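Side-chain contacts in uncharacterized protein Atu1656 (Agrobacterium tumefaciens, PDB 2OJH), which is of unknown function but folds as a six-bladed beta-propeller of the TolB family: residues A[24-29]-A[35-40]; A[124-129]-A[156-161]; A[198-203]-A[207-212]. All coordinates share one frame; numbering follows the deposited sequence. Where two conformers were deposited one is given.

In the fold
Interactions 1 and 3 each pair neighbouring antiparallel strands within one blade of the six-bladed propeller, the first in the sheet that brings both ends of the chain together, the second on the edge strand of another blade. Interaction 2 instead joins an interblade loop to the third strand of the following blade. All three are centred about 17 Å from the middle of the chain. Interaction 1 combines a backbone hydrogen-bond ladder with mostly apolar, buried side chains, R35 and V36 being exposed. Interaction 2 is buried too but rests on selenium against a carbonyl and on apolar packing. Interaction 3, only partly buried, adds to its ladder a salt bridge, an amide-guanidinium bond and an arginine chain laid on tryptophan.

Interaction 1: residues A[24-29]-A[35-40]; sequences IEIFNI and RVVWQT
I24 and W38 lie side by side and point the same way, the ring carbon CE3 of W38 standing 3.8 Å from I24 CD1. On the same face of the hairpin I26 runs alongside R35, while V37 comes obliquely across, bringing its CG2 to 3.6 Å from I26 CD1. R35 has two conformers, so its placement is less certain; in one of them the guanidinium lies over V37 CG2, which sits 4.1 Å from its plane, and NH1 bonds to L69 O. V37 can intrude here because the strand carries a classic beta bulge: V37 and W38 both face I24, whose O accepts a 2.8 Å bond from V37 N and a weak one from W38 N. This hairpin belongs to the sheet in which strand 22-28 also pairs with strand 285-291, so that the two ends of the chain close the propeller ring. On the other face E25 lies beside V36. With its CG opposite the carbonyl carbon (chi1 -65°) and the chain extended beyond, E25 carries OE2 to 4.0 Å from V36 CG2; S23 OG binds that oxygen, and R290 forms a salt bridge with OE1.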
loop_
_atom_site.group_PDB
_atom_site.type_symbol
_atom_site.label_atom_id
_atom_site.label_comp_id
_atom_site.label_asym_id
_atom_site.label_seq_id
_atom_site.Cartn_x
_atom_site.Cartn_y
_atom_site.Cartn_z
ATOM N N ILE A 24 -6.237 8.931 11.709
ATOM C CA ILE A 24 -4.920 8.443 11.332
ATOM C C ILE A 24 -4.257 7.918 12.626
ATOM O O ILE A 24 -4.104 8.656 13.612
ATOM C CB ILE A 24 -4.058 9.554 10.630
ATOM C CG1 ILE A 24 -4.701 10.036 9.306
ATOM C CG2 ILE A 24 -2.697 8.986 10.255
ATOM C CD1 ILE A 24 -5.939 10.839 9.419
ATOM N N GLU A 25 -3.918 6.635 12.618
ATOM C CA GLU A 25 -3.497 5.933 13.830
ATOM C C GLU A 25 -2.239 5.094 13.621
ATOM O O GLU A 25 -1.902 4.754 12.497
ATOM C CB GLU A 25 -4.652 5.064 14.313
ATOM C CG GLU A 25 -5.877 5.891 14.746
ATOM C CD GLU A 25 -7.062 5.061 15.223
ATOM O OE1 GLU A 25 -6.936 3.832 15.362
ATOM O OE2 GLU A 25 -8.141 5.661 15.469
ATOM N N ILE A 26 -1.559 4.738 14.711
ATOM C CA ILE A 26 -0.381 3.878 14.645
ATOM C C ILE A 26 -0.561 2.764 15.646
ATOM O O ILE A 26 -1.092 3.000 16.730
ATOM C CB ILE A 26 0.855 4.700 15.022
ATOM C CG1 ILE A 26 1.219 5.641 13.864
ATOM C CG2 ILE A 26 2.005 3.784 15.445
ATOM C CD1 ILE A 26 2.170 6.786 14.333
ATOM N N PHE A 27 -0.192 1.541 15.268
ATOM C CA PHE A 27 -0.278 0.408 16.176
ATOM C C PHE A 27 1.129 -0.163 16.276
ATOM O O PHE A 27 1.821 -0.364 15.252
ATOM C CB PHE A 27 -1.215 -0.643 15.619
ATOM C CG PHE A 27 -1.455 -1.815 16.537
ATOM C CD1 PHE A 27 -2.369 -1.725 17.562
ATOM C CD2 PHE A 27 -0.783 -3.029 16.335
ATOM C CE1 PHE A 27 -2.606 -2.821 18.434
ATOM C CE2 PHE A 27 -1.002 -4.110 17.157
ATOM C CZ PHE A 27 -1.929 -4.018 18.218
ATOM N N ASN A 28 1.544 -0.411 17.513
ATOM C CA ASN A 28 2.846 -0.989 17.779
ATOM C C ASN A 28 2.624 -2.478 17.991
ATOM O O ASN A 28 1.931 -2.880 18.918
ATOM C CB ASN A 28 3.498 -0.313 18.996
ATOM C CG ASN A 28 4.888 -0.877 19.311
ATOM O OD1 ASN A 28 5.063 -2.087 19.412
ATOM N ND2 ASN A 28 5.879 0.011 19.480
ATOM N N ILE A 29 3.195 -3.306 17.116
ATOM C CA ILE A 29 2.990 -4.741 17.226
ATOM C C ILE A 29 3.799 -5.421 18.337
ATOM O O ILE A 29 3.508 -6.559 18.700
ATOM C CB ILE A 29 3.231 -5.484 15.877
ATOM C CG1 ILE A 29 4.711 -5.414 15.449
ATOM C CG2 ILE A 29 2.276 -4.966 14.771
ATOM C CD1 ILE A 29 5.131 -6.615 14.483
ATOM N N ARG A 35 -2.002 4.499 18.987
ATOM C CA ARG A 35 -2.074 5.935 19.241
ATOM C C ARG A 35 -2.801 6.635 18.089
ATOM O O ARG A 35 -2.724 6.174 16.952
ATOM C CB ARG A 35 -0.673 6.524 19.466
ATOM C CG ARG A 35 -0.149 7.483 18.393
ATOM C CD ARG A 35 1.018 8.285 18.944
ATOM N NE ARG A 35 1.178 9.600 18.323
ATOM C CZ ARG A 35 2.198 9.950 17.541
ATOM N NH1 ARG A 35 2.256 11.182 17.031
ATOM N NH2 ARG A 35 3.157 9.074 17.263
ATOM N N VAL A 36 -3.475 7.744 18.397
ATOM C CA VAL A 36 -4.161 8.560 17.396
ATOM C C VAL A 36 -3.231 9.728 17.044
ATOM O O VAL A 36 -2.866 10.542 17.912
ATOM C CB VAL A 36 -5.492 9.085 17.952
ATOM C CG1 VAL A 36 -6.163 10.046 16.966
ATOM C CG2 VAL A 36 -6.419 7.922 18.335
ATOM N N VAL A 37 -2.830 9.793 15.780
ATOM C CA VAL A 37 -2.008 10.888 15.288
ATOM C C VAL A 37 -2.858 12.110 14.965
ATOM O O VAL A 37 -2.493 13.228 15.314
ATOM C CB VAL A 37 -1.242 10.465 14.021
ATOM C CG1 VAL A 37 -0.328 11.595 13.555
ATOM C CG2 VAL A 37 -0.415 9.249 14.332
ATOM N N TRP A 38 -3.983 11.900 14.287
ATOM C CA TRP A 38 -4.809 13.017 13.818
ATOM C C TRP A 38 -6.180 12.510 13.396
ATOM O O TRP A 38 -6.266 11.472 12.731
ATOM C CB TRP A 38 -4.135 13.658 12.602
ATOM C CG TRP A 38 -4.713 14.962 12.201
ATOM C CD1 TRP A 38 -4.792 16.098 12.963
ATOM C CD2 TRP A 38 -5.262 15.285 10.930
ATOM N NE1 TRP A 38 -5.385 17.108 12.233
ATOM C CE2 TRP A 38 -5.674 16.639 10.980
ATOM C CE3 TRP A 38 -5.437 14.569 9.745
ATOM C CZ2 TRP A 38 -6.254 17.293 9.889
ATOM C CZ3 TRP A 38 -6.019 15.229 8.631
ATOM C CH2 TRP A 38 -6.436 16.573 8.729
ATOM N N GLN A 39 -7.235 13.232 13.788
ATOM C CA GLN A 39 -8.593 12.962 13.313
ATOM C C GLN A 39 -9.074 14.132 12.505
ATOM O O GLN A 39 -8.698 15.284 12.783
ATOM C CB GLN A 39 -9.550 12.668 14.465
ATOM C CG GLN A 39 -9.077 11.467 15.301
ATOM C CD GLN A 39 -10.122 10.957 16.237
ATOM O OE1 GLN A 39 -10.996 11.714 16.680
ATOM N NE2 GLN A 39 -10.030 9.664 16.581
ATOM N N THR A 40 -9.905 13.856 11.500
ATOM C CA THR A 40 -10.403 14.904 10.602
ATOM C C THR A 40 -11.780 14.544 10.062
ATOM O O THR A 40 -12.083 13.362 9.910
ATOM C CB THR A 40 -9.409 15.170 9.429
ATOM O OG1 THR A 40 -9.963 16.115 8.495
ATOM C CG2 THR A 40 -9.058 13.893 8.713
#

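Interaction 2: residues A[124-129]-A[156-161]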
loop_
_atom_site.group_PDB
_atom_site.type_symbol
_atom_site.label_atom_id
_atom_site.label_comp_id
_atom_site.label_asym_id
_atom_site.label_seq_id
_atom_site.Cartn_x
_atom_site.Cartn_y
_atom_site.Cartn_z
ATOM N N LEU A 124 6.899 10.423 -15.601
ATOM C CA LEU A 124 6.081 9.231 -15.969
ATOM C C LEU A 124 6.929 7.971 -16.056
ATOM O O LEU A 124 7.974 7.958 -16.753
ATOM C CB LEU A 124 5.321 9.432 -17.320
ATOM C CG LEU A 124 4.418 8.282 -17.791
ATOM C CD1 LEU A 124 3.227 8.033 -16.848
ATOM C CD2 LEU A 124 3.951 8.538 -19.221
HETATM N N MSE A 125 6.465 6.922 -15.377
HETATM C CA MSE A 125 7.139 5.644 -15.390
HETATM C C MSE A 125 6.448 4.650 -16.311
HETATM O O MSE A 125 7.116 3.916 -17.040
HETATM C CB MSE A 125 7.197 5.026 -13.987
HETATM C CG MSE A 125 8.072 5.676 -12.963
HETATM SE SE MSE A 125 9.911 5.927 -13.580
HETATM C CE MSE A 125 9.989 7.803 -13.941
ATOM N N THR A 126 5.119 4.596 -16.269
ATOM C CA THR A 126 4.406 3.561 -16.992
ATOM C C THR A 126 3.645 4.045 -18.228
ATOM O O THR A 126 2.734 4.876 -18.127
ATOM C CB THR A 126 3.396 2.900 -16.093
ATOM O OG1 THR A 126 2.541 3.907 -15.534
ATOM C CG2 THR A 126 4.105 2.156 -14.986
ATOM N N LYS A 127 4.013 3.500 -19.387
ATOM C CA LYS A 127 3.347 3.828 -20.631
ATOM C C LYS A 127 2.128 2.955 -20.876
ATOM O O LYS A 127 1.328 3.278 -21.738
ATOM C CB LYS A 127 4.326 3.727 -21.800
ATOM C CG LYS A 127 5.417 4.803 -21.749
ATOM C CD LYS A 127 6.479 4.534 -22.770
ATOM C CE LYS A 127 7.656 5.486 -22.574
ATOM N NZ LYS A 127 8.656 5.173 -23.609
ATOM N N ASN A 128 2.003 1.860 -20.126
ATOM C CA ASN A 128 0.902 0.895 -20.282
ATOM C C ASN A 128 -0.020 1.010 -19.087
ATOM O O ASN A 128 0.436 0.880 -17.939
ATOM C CB ASN A 128 1.458 -0.519 -20.396
ATOM C CG ASN A 128 2.390 -0.699 -21.614
ATOM O OD1 ASN A 128 2.134 -0.172 -22.695
ATOM N ND2 ASN A 128 3.470 -1.451 -21.425
ATOM N N LEU A 129 -1.302 1.290 -19.354
ATOM C CA LEU A 129 -2.245 1.746 -18.323
ATOM C C LEU A 129 -3.492 0.883 -18.271
ATOM O O LEU A 129 -3.793 0.171 -19.234
ATOM C CB LEU A 129 -2.640 3.215 -18.574
ATOM C CG LEU A 129 -1.474 4.160 -18.833
ATOM C CD1 LEU A 129 -1.933 5.591 -19.078
ATOM C CD2 LEU A 129 -0.474 4.141 -17.657
ATOM N N TYR A 156 3.487 -6.576 -11.776
ATOM C CA TYR A 156 4.585 -6.177 -12.651
ATOM C C TYR A 156 5.670 -5.592 -11.775
ATOM O O TYR A 156 5.405 -5.166 -10.638
ATOM C CB TYR A 156 4.143 -5.076 -13.644
ATOM C CG TYR A 156 3.218 -5.570 -14.708
ATOM C CD1 TYR A 156 3.711 -6.016 -15.928
ATOM C CD2 TYR A 156 1.837 -5.649 -14.477
ATOM C CE1 TYR A 156 2.846 -6.541 -16.902
ATOM C CE2 TYR A 156 0.977 -6.171 -15.441
ATOM C CZ TYR A 156 1.493 -6.612 -16.646
ATOM O OH TYR A 156 0.654 -7.100 -17.608
ATOM N N SER A 157 6.892 -5.526 -12.309
ATOM C CA SER A 157 7.910 -4.723 -11.686
ATOM C C SER A 157 8.610 -3.906 -12.767
ATOM O O SER A 157 8.554 -4.248 -13.952
ATOM C CB SER A 157 8.904 -5.598 -10.919
ATOM O OG SER A 157 9.597 -6.449 -11.806
HETATM N N MSE A 158 9.222 -2.804 -12.377
HETATM C CA MSE A 158 9.949 -1.995 -13.338
HETATM C C MSE A 158 11.275 -1.626 -12.743
HETATM O O MSE A 158 11.367 -1.341 -11.556
HETATM C CB MSE A 158 9.157 -0.739 -13.724
HETATM C CG MSE A 158 9.967 0.307 -14.511
HETATM SE SE MSE A 158 8.801 1.607 -15.352
HETATM C CE MSE A 158 7.709 0.444 -16.447
ATOM N N ASP A 159 12.301 -1.652 -13.586
ATOM C CA ASP A 159 13.600 -1.109 -13.265
ATOM C C ASP A 159 13.554 0.393 -13.570
ATOM O O ASP A 159 13.304 0.806 -14.701
ATOM C CB ASP A 159 14.662 -1.848 -14.099
ATOM C CG ASP A 159 16.059 -1.298 -13.890
ATOM O OD1 ASP A 159 16.386 -0.259 -14.508
ATOM O OD2 ASP A 159 16.827 -1.909 -13.110
ATOM N N ILE A 160 13.781 1.202 -12.550
ATOM C CA ILE A 160 13.655 2.655 -12.665
ATOM C C ILE A 160 14.598 3.305 -13.693
ATOM O O ILE A 160 14.169 4.182 -14.458
ATOM C CB ILE A 160 13.804 3.323 -11.285
ATOM C CG1 ILE A 160 12.643 2.916 -10.380
ATOM C CG2 ILE A 160 13.833 4.828 -11.394
ATOM C CD1 ILE A 160 12.900 3.294 -8.960
ATOM N N ASP A 161 15.849 2.856 -13.720
ATOM C CA ASP A 161 16.846 3.399 -14.636
ATOM C C ASP A 161 16.621 3.032 -16.108
ATOM O O ASP A 161 16.925 3.834 -16.991
ATOM C CB ASP A 161 18.254 3.015 -14.177
ATOM C CG ASP A 161 18.746 3.865 -13.008
ATOM O OD1 ASP A 161 18.115 4.897 -12.683
ATOM O OD2 ASP A 161 19.781 3.502 -12.411
#
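The flat group that M158 meets is the peptide carbonyl of M125, and it is met over one face: the selenium of M158, a selenomethionine like M125, lies 3.3 Å from M125 O and well above the carbonyl plane. The methyl CE stands over the same face, 3.6 Å from that oxygen. In the six-bladed propeller this contact bridges blades, since residues 125-129 lie in the loop that leads from the last strand of one blade, 123-124, to the first of the next, 131-136, and M158 belongs to the third strand of that next blade. Its side chain reaches across because it is nearly straight at first (chi1 168°) and turns only at the last torsion, swinging CE toward T126. There CE approaches T126 CG2 at 4.2 Å, while T126 OG1 is bound by the backbone N of I112 in the preceding blade. Apolar packing adds to the contact, M125 CB lying 4.0 Å from the selenium, and the M125 side chain also touches F143. The selenium also meets the oxygen in a directed way, consistent with a chalcogen-type attraction: M125 O lies almost on the extension of the M158 CG-SE bond.

Interaction 3: residues A[198-203]-A[207-212]; sequences QIWRVR and SSVERI
W200 and R211 show how a long arginine can serve as both a lid and a polar arm. With CG opposite its backbone N (chi1 -167°) and every later torsion extended, R211 runs across the indole, its CB 3.7 Å from the centroid of the six-membered ring and almost on the ring normal, a CH-pi contact. Its CG lies 3.7 Å from W200 CE2. The guanidinium continues nearly parallel to the ring plane and ends at Q198, whose chain is bent at chi2 to present OE1. R211 NH2 gives that oxygen a straight 2.9 Å bond, in the guanidinium plane and on an amide lone pair. The same oxygen also accepts from S215 N. D214 forms a salt bridge with the same NH2, and T213 O accepts from NE, so both nitrogens are held.

On the opposite face of the sheet, R201 and E210 both place CG between backbone N and carbonyl carbon, which sets the two chains side by side. A salt bridge follows, with R201 NE and NH1 each 2.8 Å from E210 OE2, both from one side of the carboxylate. The bonds are bent, about 140° at hydrogen, as expected when two donors share one oxygen. I212 CD1 packs against this arginine, 3.7 Å from R201 CD.

No helix flanks the hairpin: strand 209-211 is the outermost of a four-stranded propeller blade, strand 186-191 continues the sheet beyond 198-203, and I199 and I212 touch M254 on strand 247-255 of the next blade.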
loop_
_atom_site.group_PDB
_atom_site.type_symbol
_atom_site.label_atom_id
_atom_site.label_comp_id
_atom_site.label_asym_id
_atom_site.label_seq_id
_atom_site.Cartn_x
_atom_site.Cartn_y
_atom_site.Cartn_z
ATOM N N GLN A 198 -6.791 -14.116 -1.581
ATOM C CA GLN A 198 -5.865 -14.725 -0.614
ATOM C C GLN A 198 -4.487 -14.157 -0.852
ATOM O O GLN A 198 -4.201 -13.678 -1.979
ATOM C CB GLN A 198 -5.784 -16.217 -0.821
ATOM C CG GLN A 198 -7.152 -16.899 -0.745
ATOM C CD GLN A 198 -7.646 -17.071 0.683
ATOM O OE1 GLN A 198 -7.543 -18.150 1.236
ATOM N NE2 GLN A 198 -8.186 -16.011 1.274
ATOM N N ILE A 199 -3.638 -14.214 0.176
ATOM C CA ILE A 199 -2.261 -13.737 0.039
ATOM C C ILE A 199 -1.404 -14.810 -0.614
ATOM O O ILE A 199 -1.457 -16.000 -0.245
ATOM C CB ILE A 199 -1.614 -13.243 1.380
ATOM C CG1 ILE A 199 -2.555 -12.289 2.133
ATOM C CG2 ILE A 199 -0.261 -12.618 1.087
ATOM C CD1 ILE A 199 -3.060 -11.130 1.322
ATOM N N TRP A 200 -0.647 -14.359 -1.616
ATOM C CA TRP A 200 0.317 -15.188 -2.326
ATOM C C TRP A 200 1.653 -14.443 -2.316
ATOM O O TRP A 200 1.718 -13.250 -1.974
ATOM C CB TRP A 200 -0.137 -15.431 -3.775
ATOM C CG TRP A 200 -1.309 -16.416 -3.911
ATOM C CD1 TRP A 200 -2.622 -16.195 -3.577
ATOM C CD2 TRP A 200 -1.247 -17.732 -4.429
ATOM N NE1 TRP A 200 -3.391 -17.315 -3.852
ATOM C CE2 TRP A 200 -2.564 -18.276 -4.374
ATOM C CE3 TRP A 200 -0.206 -18.524 -4.932
ATOM C CZ2 TRP A 200 -2.854 -19.559 -4.797
ATOM C CZ3 TRP A 200 -0.499 -19.812 -5.347
ATOM C CH2 TRP A 200 -1.814 -20.317 -5.287
ATOM N N ARG A 201 2.724 -15.152 -2.642
ATOM C CA ARG A 201 3.987 -14.488 -2.898
ATOM C C ARG A 201 4.685 -15.051 -4.135
ATOM O O ARG A 201 4.615 -16.236 -4.396
ATOM C CB ARG A 201 4.895 -14.523 -1.659
ATOM C CG ARG A 201 5.360 -15.905 -1.228
ATOM C CD ARG A 201 6.348 -15.789 -0.077
ATOM N NE ARG A 201 7.020 -17.054 0.176
ATOM C CZ ARG A 201 7.910 -17.264 1.142
ATOM N NH1 ARG A 201 8.458 -18.469 1.267
ATOM N NH2 ARG A 201 8.252 -16.285 1.976
ATOM N N VAL A 202 5.346 -14.173 -4.894
ATOM C CA VAL A 202 6.075 -14.577 -6.092
ATOM C C VAL A 202 7.538 -14.149 -5.945
ATOM O O VAL A 202 7.814 -13.098 -5.355
ATOM C CB VAL A 202 5.436 -13.970 -7.398
ATOM C CG1 VAL A 202 5.469 -12.420 -7.401
ATOM C CG2 VAL A 202 6.095 -14.549 -8.653
ATOM N N ARG A 203 8.475 -14.944 -6.467
ATOM C CA ARG A 203 9.887 -14.535 -6.433
ATOM C C ARG A 203 10.079 -13.291 -7.294
ATOM O O ARG A 203 9.398 -13.138 -8.315
ATOM C CB ARG A 203 10.802 -15.647 -6.966
ATOM C CG ARG A 203 10.849 -16.931 -6.142
ATOM C CD ARG A 203 11.487 -16.746 -4.787
ATOM N NE ARG A 203 12.599 -15.802 -4.784
ATOM C CZ ARG A 203 13.829 -16.091 -5.183
ATOM N NH1 ARG A 203 14.764 -15.151 -5.136
ATOM N NH2 ARG A 203 14.125 -17.306 -5.627
ATOM N N SER A 207 9.921 -16.712 -10.857
ATOM C CA SER A 207 10.164 -18.107 -11.250
ATOM C C SER A 207 9.367 -19.118 -10.436
ATOM O O SER A 207 9.165 -20.275 -10.859
ATOM C CB SER A 207 11.657 -18.433 -11.166
ATOM O OG SER A 207 12.113 -18.319 -9.830
ATOM N N SER A 208 8.950 -18.685 -9.254
ATOM C CA SER A 208 8.044 -19.466 -8.446
ATOM C C SER A 208 7.075 -18.537 -7.736
ATOM O O SER A 208 7.336 -17.341 -7.553
ATOM C CB SER A 208 8.775 -20.384 -7.461
ATOM O OG SER A 208 9.123 -19.718 -6.264
ATOM N N VAL A 209 5.932 -19.119 -7.375
ATOM C CA VAL A 209 4.821 -18.438 -6.712
ATOM C C VAL A 209 4.214 -19.455 -5.736
ATOM O O VAL A 209 4.270 -20.661 -5.982
ATOM C CB VAL A 209 3.761 -17.939 -7.753
ATOM C CG1 VAL A 209 3.107 -19.117 -8.505
ATOM C CG2 VAL A 209 2.699 -17.037 -7.109
ATOM N N GLU A 210 3.650 -18.977 -4.633
ATOM C CA GLU A 210 3.064 -19.871 -3.610
ATOM C C GLU A 210 2.019 -19.189 -2.726
ATOM O O GLU A 210 2.054 -17.977 -2.532
ATOM C CB GLU A 210 4.151 -20.531 -2.758
ATOM C CG GLU A 210 5.071 -19.549 -2.104
ATOM C CD GLU A 210 6.290 -20.210 -1.456
ATOM O OE1 GLU A 210 6.895 -21.136 -2.044
ATOM O OE2 GLU A 210 6.649 -19.795 -0.351
ATOM N N ARG A 211 1.087 -19.984 -2.206
ATOM C CA ARG A 211 -0.031 -19.457 -1.450
ATOM C C ARG A 211 0.404 -19.221 -0.010
ATOM O O ARG A 211 1.066 -20.079 0.592
ATOM C CB ARG A 211 -1.209 -20.430 -1.493
ATOM C CG ARG A 211 -2.513 -19.853 -1.008
ATOM C CD ARG A 211 -3.596 -20.877 -1.127
ATOM N NE ARG A 211 -4.872 -20.415 -0.593
ATOM C CZ ARG A 211 -6.007 -21.105 -0.678
ATOM N NH1 ARG A 211 -6.041 -22.285 -1.303
ATOM N NH2 ARG A 211 -7.120 -20.612 -0.145
ATOM N N ILE A 212 0.002 -18.078 0.546
ATOM C CA ILE A 212 0.353 -17.722 1.922
ATOM C C ILE A 212 -0.812 -17.703 2.902
ATOM O O ILE A 212 -0.627 -18.100 4.056
ATOM C CB ILE A 212 1.094 -16.377 1.982
ATOM C CG1 ILE A 212 2.403 -16.468 1.176
ATOM C CG2 ILE A 212 1.269 -15.925 3.445
ATOM C CD1 ILE A 212 3.484 -17.374 1.746
#